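Local coordinates for protein MxaA (PDB 4W4T) that acts in myxalamid biosynthesis, where its terminal reductase domain, an NADPH-binding Rossmann-fold unit, probably releases the finished chain by reduction, at residues 53-65 / 75-87. Sequence-based numbering, arbitrary orientation.
Sequences GALRTILLTGATG and LCRRTDARIYCLV
Thr57 and Tyr84 meet on one face of a parallel strand pair, Thr57 CG2 lying 3.7 Å from Tyr84 CE1 at the ring's edge. With CG anti to its carbonyl carbon (chi1 -70°), Tyr84 brings that edge against Thr57. Its buried phenol suits a place needing both an apolar ring and an acceptor: Tyr84 OH takes a 2.6 Å bond from Arg82 NH2 and a weak one from NH1. A leucine in place of Tyr84 would probably leave the Arg82 guanidinium without this oxygen and the Thr57 methyl less covered. On the same face Leu59 crosses Tyr84 at about a right angle, CD1 3.9 Å from Tyr84 CB.

On the other face Ile58 and Ile83 run side by side, beta-branched residues suited to a strand, with Ile58 CB 4.0 Å from Ile83 CD1; the methyl Ala81 CB packs 3.9 Å from Ile58 CD1. Between the faces, Leu60 N bonds Tyr84 O at 2.7 Å, almost straight (175°). Where the strands part, a water joins Leu60 O, Ala63 N and Leu86 O.

Helix 66-78 covers the Ile58, Leu60 and Ile83 face in a beta-alpha-beta crossover, the NADPH-binding Thr64 and Gly65 lead into it, and strands 145-148 and 117-121 flank the pair.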
ATOM      1  N   GLY A  53      20.707 -29.145 -33.945  1.00 27.50           N
ATOM      2  CA  GLY A  53      19.568 -29.531 -34.750  1.00 29.22           C
ATOM      3  C   GLY A  53      18.277 -28.885 -34.275  1.00 27.64           C
ATOM      4  O   GLY A  53      18.285 -27.903 -33.533  1.00 29.36           O
ATOM      5  N   ALA A  54      17.163 -29.458 -34.710  1.00 26.74           N
ATOM      6  CA  ALA A  54      15.833 -28.992 -34.345  1.00 27.35           C
ATOM      7  C   ALA A  54      15.614 -29.064 -32.828  1.00 32.04           C
ATOM      8  O   ALA A  54      16.026 -30.045 -32.192  1.00 31.20           O
ATOM      9  CB  ALA A  54      14.778 -29.831 -35.075  1.00 30.03           C
ATOM     10  N   LEU A  55      14.976 -28.037 -32.270  1.00 29.26           N
ATOM     11  CA  LEU A  55      14.630 -27.998 -30.847  1.00 30.74           C
ATOM     12  C   LEU A  55      13.474 -28.933 -30.551  1.00 31.71           C
ATOM     13  O   LEU A  55      12.389 -28.787 -31.118  1.00 35.15           O
ATOM     14  CB  LEU A  55      14.242 -26.586 -30.400  1.00 28.73           C
ATOM     15  CG  LEU A  55      15.261 -25.440 -30.345  1.00 32.00           C
ATOM     16  CD1 LEU A  55      14.569 -24.165 -29.901  1.00 32.73           C
ATOM     17  CD2 LEU A  55      16.432 -25.756 -29.430  1.00 31.50           C
ATOM     18  N   ARG A  56      13.699 -29.875 -29.637  1.00 29.67           N
ATOM     19  CA  ARG A  56      12.684 -30.860 -29.296  1.00 27.90           C
ATOM     20  C   ARG A  56      11.817 -30.370 -28.130  1.00 26.26           C
ATOM     21  O   ARG A  56      10.620 -30.650 -28.064  1.00 24.82           O
ATOM     22  CB  ARG A  56      13.350 -32.202 -28.956  1.00 31.33           C
ATOM     23  CG  ARG A  56      14.221 -32.793 -30.074  1.00 28.85           C
ATOM     24  CD  ARG A  56      15.216 -33.810 -29.521  1.00 30.97           C
ATOM     25  NE  ARG A  56      16.183 -33.134 -28.670  1.00 31.02           N
ATOM     26  CZ  ARG A  56      17.242 -33.706 -28.113  1.00 28.46           C
ATOM     27  NH1 ARG A  56      17.523 -34.993 -28.316  1.00 29.92           N
ATOM     28  NH2 ARG A  56      18.039 -32.971 -27.360  1.00 25.97           N
ATOM     29  N   THR A  57      12.436 -29.636 -27.207  1.00 25.48           N
ATOM     30  CA  THR A  57      11.775 -29.232 -25.969  1.00 24.51           C
ATOM     31  C   THR A  57      12.187 -27.844 -25.520  1.00 20.53           C
ATOM     32  O   THR A  57      13.318 -27.415 -25.744  1.00 21.52           O
ATOM     33  CB  THR A  57      12.119 -30.174 -24.811  1.00 23.05           C
ATOM     34  OG1 THR A  57      13.533 -30.143 -24.648  1.00 18.94           O
ATOM     35  CG2 THR A  57      11.670 -31.603 -25.098  1.00 25.55           C
ATOM     36  N   ILE A  58      11.266 -27.166 -24.858  1.00 18.01           N
ATOM     37  CA  ILE A  58      11.491 -25.808 -24.383  1.00 20.05           C
ATOM     38  C   ILE A  58      10.940 -25.643 -22.980  1.00 17.91           C
ATOM     39  O   ILE A  58       9.823 -26.073 -22.688  1.00 20.96           O
ATOM     40  CB  ILE A  58      10.826 -24.775 -25.332  1.00 19.99           C
ATOM     41  CG1 ILE A  58      11.572 -24.747 -26.669  1.00 21.48           C
ATOM     42  CG2 ILE A  58      10.769 -23.411 -24.662  1.00 19.87           C
ATOM     43  CD1 ILE A  58      10.925 -23.877 -27.762  1.00 23.47           C
ATOM     44  N   LEU A  59      11.716 -25.023 -22.094  1.00 16.75           N
ATOM     45  CA  LEU A  59      11.187 -24.660 -20.793  1.00 17.10           C
ATOM     46  C   LEU A  59      10.758 -23.193 -20.767  1.00 16.38           C
ATOM     47  O   LEU A  59      11.558 -22.305 -21.055  1.00 16.53           O
ATOM     48  CB  LEU A  59      12.213 -24.908 -19.691  1.00 18.45           C
ATOM     49  CG  LEU A  59      11.749 -24.456 -18.300  1.00 17.85           C
ATOM     50  CD1 LEU A  59      10.605 -25.304 -17.775  1.00 20.78           C
ATOM     51  CD2 LEU A  59      12.911 -24.436 -17.300  1.00 18.27           C
ATOM     52  N   LEU A  60       9.500 -22.956 -20.426  1.00 14.32           N
ATOM     53  CA  LEU A  60       8.986 -21.594 -20.281  1.00 17.47           C
ATOM     54  C   LEU A  60       8.690 -21.294 -18.822  1.00 15.78           C
ATOM     55  O   LEU A  60       7.970 -22.029 -18.158  1.00 17.80           O
ATOM     56  CB  LEU A  60       7.715 -21.393 -21.117  1.00 16.00           C
ATOM     57  CG  LEU A  60       7.027 -20.020 -21.023  1.00 17.05           C
ATOM     58  CD1 LEU A  60       7.967 -18.896 -21.472  1.00 15.26           C
ATOM     59  CD2 LEU A  60       5.734 -20.026 -21.848  1.00 19.32           C
ATOM     60  N   THR A  61       9.249 -20.209 -18.310  1.00 17.03           N
ATOM     61  CA  THR A  61       8.812 -19.724 -17.019  1.00 16.98           C
ATOM     62  C   THR A  61       7.859 -18.546 -17.250  1.00 18.27           C
ATOM     63  O   THR A  61       8.033 -17.749 -18.185  1.00 19.03           O
ATOM     64  CB  THR A  61      10.004 -19.296 -16.102  1.00 16.78           C
ATOM     65  OG1 THR A  61      10.740 -18.231 -16.704  1.00 14.24           O
ATOM     66  CG2 THR A  61      10.951 -20.457 -15.867  1.00 15.43           C
ATOM     67  N   GLY A  62       6.849 -18.451 -16.397  1.00 19.74           N
ATOM     68  CA  GLY A  62       5.961 -17.310 -16.404  1.00 22.35           C
ATOM     69  C   GLY A  62       4.706 -17.532 -17.227  1.00 23.24           C
ATOM     70  O   GLY A  62       4.025 -16.565 -17.569  1.00 22.66           O
ATOM     71  N   ALA A  63       4.379 -18.793 -17.514  1.00 20.06           N
ATOM     72  CA  ALA A  63       3.186 -19.109 -18.298  1.00 20.96           C
ATOM     73  C   ALA A  63       1.874 -18.650 -17.653  1.00 21.64           C
ATOM     74  O   ALA A  63       0.846 -18.572 -18.339  1.00 24.53           O
ATOM     75  CB  ALA A  63       3.120 -20.612 -18.580  1.00 20.49           C
ATOM     76  N   THR A  64       1.884 -18.350 -16.359  1.00 21.02           N
ATOM     77  CA  THR A  64       0.651 -17.930 -15.695  1.00 22.44           C
ATOM     78  C   THR A  64       0.500 -16.403 -15.616  1.00 22.55           C
ATOM     79  O   THR A  64      -0.455 -15.906 -15.019  1.00 19.35           O
ATOM     80  CB  THR A  64       0.533 -18.508 -14.255  1.00 24.51           C
ATOM     81  OG1 THR A  64       1.608 -18.025 -13.445  1.00 26.01           O
ATOM     82  CG2 THR A  64       0.569 -20.045 -14.272  1.00 23.62           C
ATOM     83  N   GLY A  65       1.432 -15.669 -16.219  1.00 22.34           N
ATOM     84  CA  GLY A  65       1.353 -14.212 -16.231  1.00 22.75           C
ATOM     85  C   GLY A  65       0.811 -13.683 -17.557  1.00 20.48           C
ATOM     86  O   GLY A  65       0.356 -14.452 -18.392  1.00 19.46           O
ATOM     87  N   LEU A  75       4.721 -19.640 -28.916  1.00 21.17           N
ATOM     88  CA  LEU A  75       5.697 -20.722 -29.036  1.00 22.95           C
ATOM     89  C   LEU A  75       5.074 -21.999 -29.616  1.00 24.79           C
ATOM     90  O   LEU A  75       5.721 -22.722 -30.374  1.00 26.94           O
ATOM     91  CB  LEU A  75       6.332 -21.027 -27.663  1.00 19.51           C
ATOM     92  CG  LEU A  75       7.398 -20.027 -27.192  1.00 17.75           C
ATOM     93  CD1 LEU A  75       7.778 -20.316 -25.744  1.00 19.05           C
ATOM     94  CD2 LEU A  75       8.632 -20.047 -28.071  1.00 18.50           C
ATOM     95  N   CYS A  76       3.827 -22.277 -29.254  1.00 23.33           N
ATOM     96  CA  CYS A  76       3.131 -23.425 -29.834  1.00 26.09           C
ATOM     97  C   CYS A  76       2.934 -23.254 -31.348  1.00 29.59           C
ATOM     98  O   CYS A  76       3.064 -24.216 -32.110  1.00 29.00           O
ATOM     99  CB  CYS A  76       1.790 -23.641 -29.140  1.00 27.02           C
ATOM    100  SG  CYS A  76       1.952 -24.184 -27.421  1.00 29.86           S
ATOM    101  N   ARG A  77       2.667 -22.025 -31.787  1.00 28.41           N
ATOM    102  CA  ARG A  77       2.418 -21.785 -33.205  1.00 31.20           C
ATOM    103  C   ARG A  77       3.691 -21.825 -34.045  1.00 30.77           C
ATOM    104  O   ARG A  77       3.673 -22.290 -35.183  1.00 31.34           O
ATOM    105  CB  ARG A  77       1.708 -20.441 -33.400  1.00 32.22           C
ATOM    106  CG  ARG A  77       0.219 -20.493 -33.074  1.00 35.22           C
ATOM    107  CD  ARG A  77      -0.526 -19.257 -33.557  1.00 36.39           C
ATOM    108  NE  ARG A  77      -0.296 -18.109 -32.685  1.00 38.23           N
ATOM    109  CZ  ARG A  77       0.558 -17.129 -32.959  1.00 33.89           C
ATOM    110  NH1 ARG A  77       1.264 -17.158 -34.084  1.00 35.18           N
ATOM    111  NH2 ARG A  77       0.710 -16.130 -32.102  1.00 32.00           N
ATOM    112  N   ARG A  78       4.799 -21.340 -33.500  1.00 28.56           N
ATOM    113  CA  ARG A  78       6.035 -21.175 -34.237  1.00 29.35           C
ATOM    114  C   ARG A  78       7.087 -22.224 -34.085  1.00 32.53           C
ATOM    115  O   ARG A  78       8.116 -22.193 -34.719  1.00 37.24           O
ATOM    116  CB  ARG A  78       6.644 -19.852 -33.893  1.00 34.84           C
ATOM    117  CG  ARG A  78       5.622 -18.762 -33.836  1.00 32.92           C
ATOM    118  CD  ARG A  78       5.628 -17.982 -35.086  1.00 39.03           C
ATOM    119  NE  ARG A  78       6.966 -17.595 -35.427  1.00 41.87           N
ATOM    120  CZ  ARG A  78       7.595 -16.503 -35.020  1.00 39.95           C
ATOM    121  NH1 ARG A  78       7.031 -15.586 -34.216  1.00 36.40           N
ATOM    122  NH2 ARG A  78       8.811 -16.342 -35.428  1.00 38.17           N
ATOM    123  N   THR A  79       6.839 -23.140 -33.196  1.00 32.55           N
ATOM    124  CA  THR A  79       7.740 -24.266 -33.010  1.00 33.21           C
ATOM    125  C   THR A  79       6.925 -25.547 -32.986  1.00 29.81           C
ATOM    126  O   THR A  79       5.716 -25.506 -32.790  1.00 28.75           O
ATOM    127  CB  THR A  79       8.527 -24.177 -31.690  1.00 32.06           C
ATOM    128  OG1 THR A  79       7.684 -24.623 -30.621  1.00 27.75           O
ATOM    129  CG2 THR A  79       8.991 -22.750 -31.410  1.00 34.13           C
ATOM    130  N   ASP A  80       7.583 -26.687 -33.150  1.00 32.18           N
ATOM    131  CA  ASP A  80       6.914 -27.951 -32.869  1.00 35.20           C
ATOM    132  C   ASP A  80       7.565 -28.626 -31.660  1.00 34.09           C
ATOM    133  O   ASP A  80       7.581 -29.851 -31.551  1.00 30.80           O
ATOM    134  CB  ASP A  80       6.935 -28.873 -34.090  1.00 38.22           C
ATOM    135  CG  ASP A  80       8.334 -29.288 -34.494  1.00 43.45           C
ATOM    136  OD1 ASP A  80       9.300 -28.606 -34.100  1.00 43.88           O
ATOM    137  OD2 ASP A  80       8.470 -30.298 -35.217  1.00 56.53           O
ATOM    138  N   ALA A  81       8.106 -27.815 -30.755  1.00 32.36           N
ATOM    139  CA  ALA A  81       8.706 -28.346 -29.535  1.00 30.47           C
ATOM    140  C   ALA A  81       7.634 -28.544 -28.466  1.00 26.66           C
ATOM    141  O   ALA A  81       6.625 -27.858 -28.465  1.00 27.09           O
ATOM    142  CB  ALA A  81       9.801 -27.417 -29.028  1.00 25.66           C
ATOM    143  N   ARG A  82       7.843 -29.501 -27.570  1.00 28.02           N
ATOM    144  CA  ARG A  82       6.978 -29.605 -26.404  1.00 24.13           C
ATOM    145  C   ARG A  82       7.370 -28.477 -25.456  1.00 23.01           C
ATOM    146  O   ARG A  82       8.554 -28.232 -25.252  1.00 24.82           O
ATOM    147  CB  ARG A  82       7.109 -30.983 -25.742  1.00 30.80           C
ATOM    148  CG  ARG A  82       6.575 -32.110 -26.637  1.00 35.61           C
ATOM    149  CD  ARG A  82       6.505 -33.449 -25.939  1.00 42.12           C
ATOM    150  NE  ARG A  82       7.823 -33.899 -25.510  1.00 42.31           N
ATOM    151  CZ  ARG A  82       8.184 -34.024 -24.241  1.00 41.90           C
ATOM    152  NH1 ARG A  82       7.315 -33.745 -23.275  1.00 46.73           N
ATOM    153  NH2 ARG A  82       9.407 -34.436 -23.939  1.00 41.93           N
ATOM    154  N   ILE A  83       6.386 -27.773 -24.917  1.00 23.02           N
ATOM    155  CA  ILE A  83       6.663 -26.611 -24.079  1.00 24.05           C
ATOM    156  C   ILE A  83       6.440 -26.950 -22.615  1.00 20.72           C
ATOM    157  O   ILE A  83       5.306 -26.976 -22.138  1.00 22.99           O
ATOM    158  CB  ILE A  83       5.779 -25.383 -24.446  1.00 22.81           C
ATOM    159  CG1 ILE A  83       5.698 -25.169 -25.969  1.00 22.71           C
ATOM    160  CG2 ILE A  83       6.287 -24.128 -23.715  1.00 21.09           C
ATOM    161  CD1 ILE A  83       7.026 -24.872 -26.644  1.00 25.61           C
ATOM    162  N   TYR A  84       7.534 -27.199 -21.906  1.00 21.05           N
ATOM    163  CA  TYR A  84       7.486 -27.396 -20.467  1.00 22.08           C
ATOM    164  C   TYR A  84       7.238 -26.060 -19.783  1.00 19.96           C
ATOM    165  O   TYR A  84       7.965 -25.105 -20.031  1.00 20.60           O
ATOM    166  CB  TYR A  84       8.788 -28.015 -19.959  1.00 19.82           C
ATOM    167  CG  TYR A  84       8.991 -29.453 -20.385  1.00 25.33           C
ATOM    168  CD1 TYR A  84       9.333 -29.778 -21.695  1.00 24.90           C
ATOM    169  CD2 TYR A  84       8.852 -30.486 -19.469  1.00 27.88           C
ATOM    170  CE1 TYR A  84       9.521 -31.107 -22.079  1.00 28.30           C
ATOM    171  CE2 TYR A  84       9.038 -31.810 -19.843  1.00 31.31           C
ATOM    172  CZ  TYR A  84       9.370 -32.114 -21.142  1.00 33.44           C
ATOM    173  OH  TYR A  84       9.556 -33.437 -21.490  1.00 40.03           O
ATOM    174  N   CYS A  85       6.227 -26.008 -18.925  1.00 17.76           N
ATOM    175  CA  CYS A  85       5.858 -24.774 -18.242  1.00 19.88           C
ATOM    176  C   CYS A  85       5.949 -24.875 -16.726  1.00 19.59           C
ATOM    177  O   CYS A  85       5.174 -25.577 -16.098  1.00 21.95           O
ATOM    178  CB  CYS A  85       4.441 -24.360 -18.628  1.00 18.71           C
ATOM    179  SG  CYS A  85       4.274 -23.976 -20.371  1.00 22.76           S
ATOM    180  N   LEU A  86       6.877 -24.132 -16.141  1.00 17.84           N
ATOM    181  CA  LEU A  86       7.038 -24.124 -14.695  1.00 19.41           C
ATOM    182  C   LEU A  86       5.818 -23.469 -14.049  1.00 22.19           C
ATOM    183  O   LEU A  86       5.433 -22.365 -14.428  1.00 19.15           O
ATOM    184  CB  LEU A  86       8.321 -23.384 -14.309  1.00 18.86           C
ATOM    185  CG  LEU A  86       8.757 -23.496 -12.850  1.00 19.90           C
ATOM    186  CD1 LEU A  86       9.326 -24.883 -12.583  1.00 20.21           C
ATOM    187  CD2 LEU A  86       9.776 -22.420 -12.542  1.00 19.91           C
ATOM    188  N   VAL A  87       5.202 -24.148 -13.086  1.00 17.07           N
ATOM    189  CA  VAL A  87       3.985 -23.644 -12.473  1.00 19.55           C
ATOM    190  C   VAL A  87       3.831 -24.146 -11.041  1.00 22.94           C
ATOM    191  O   VAL A  87       4.054 -25.326 -10.762  1.00 21.14           O
ATOM    192  CB  VAL A  87       2.734 -24.050 -13.310  1.00 23.09           C
ATOM    193  CG1 VAL A  87       2.663 -25.582 -13.472  1.00 22.41           C
ATOM    194  CG2 VAL A  87       1.457 -23.506 -12.689  1.00 22.14           C
TER
HETATM  195  O   HOH W   1       5.552 -21.344 -16.835  1.00 22.43           O
HETATM  196  O   HOH W   2       5.385 -19.912 -14.008  1.00 34.71           O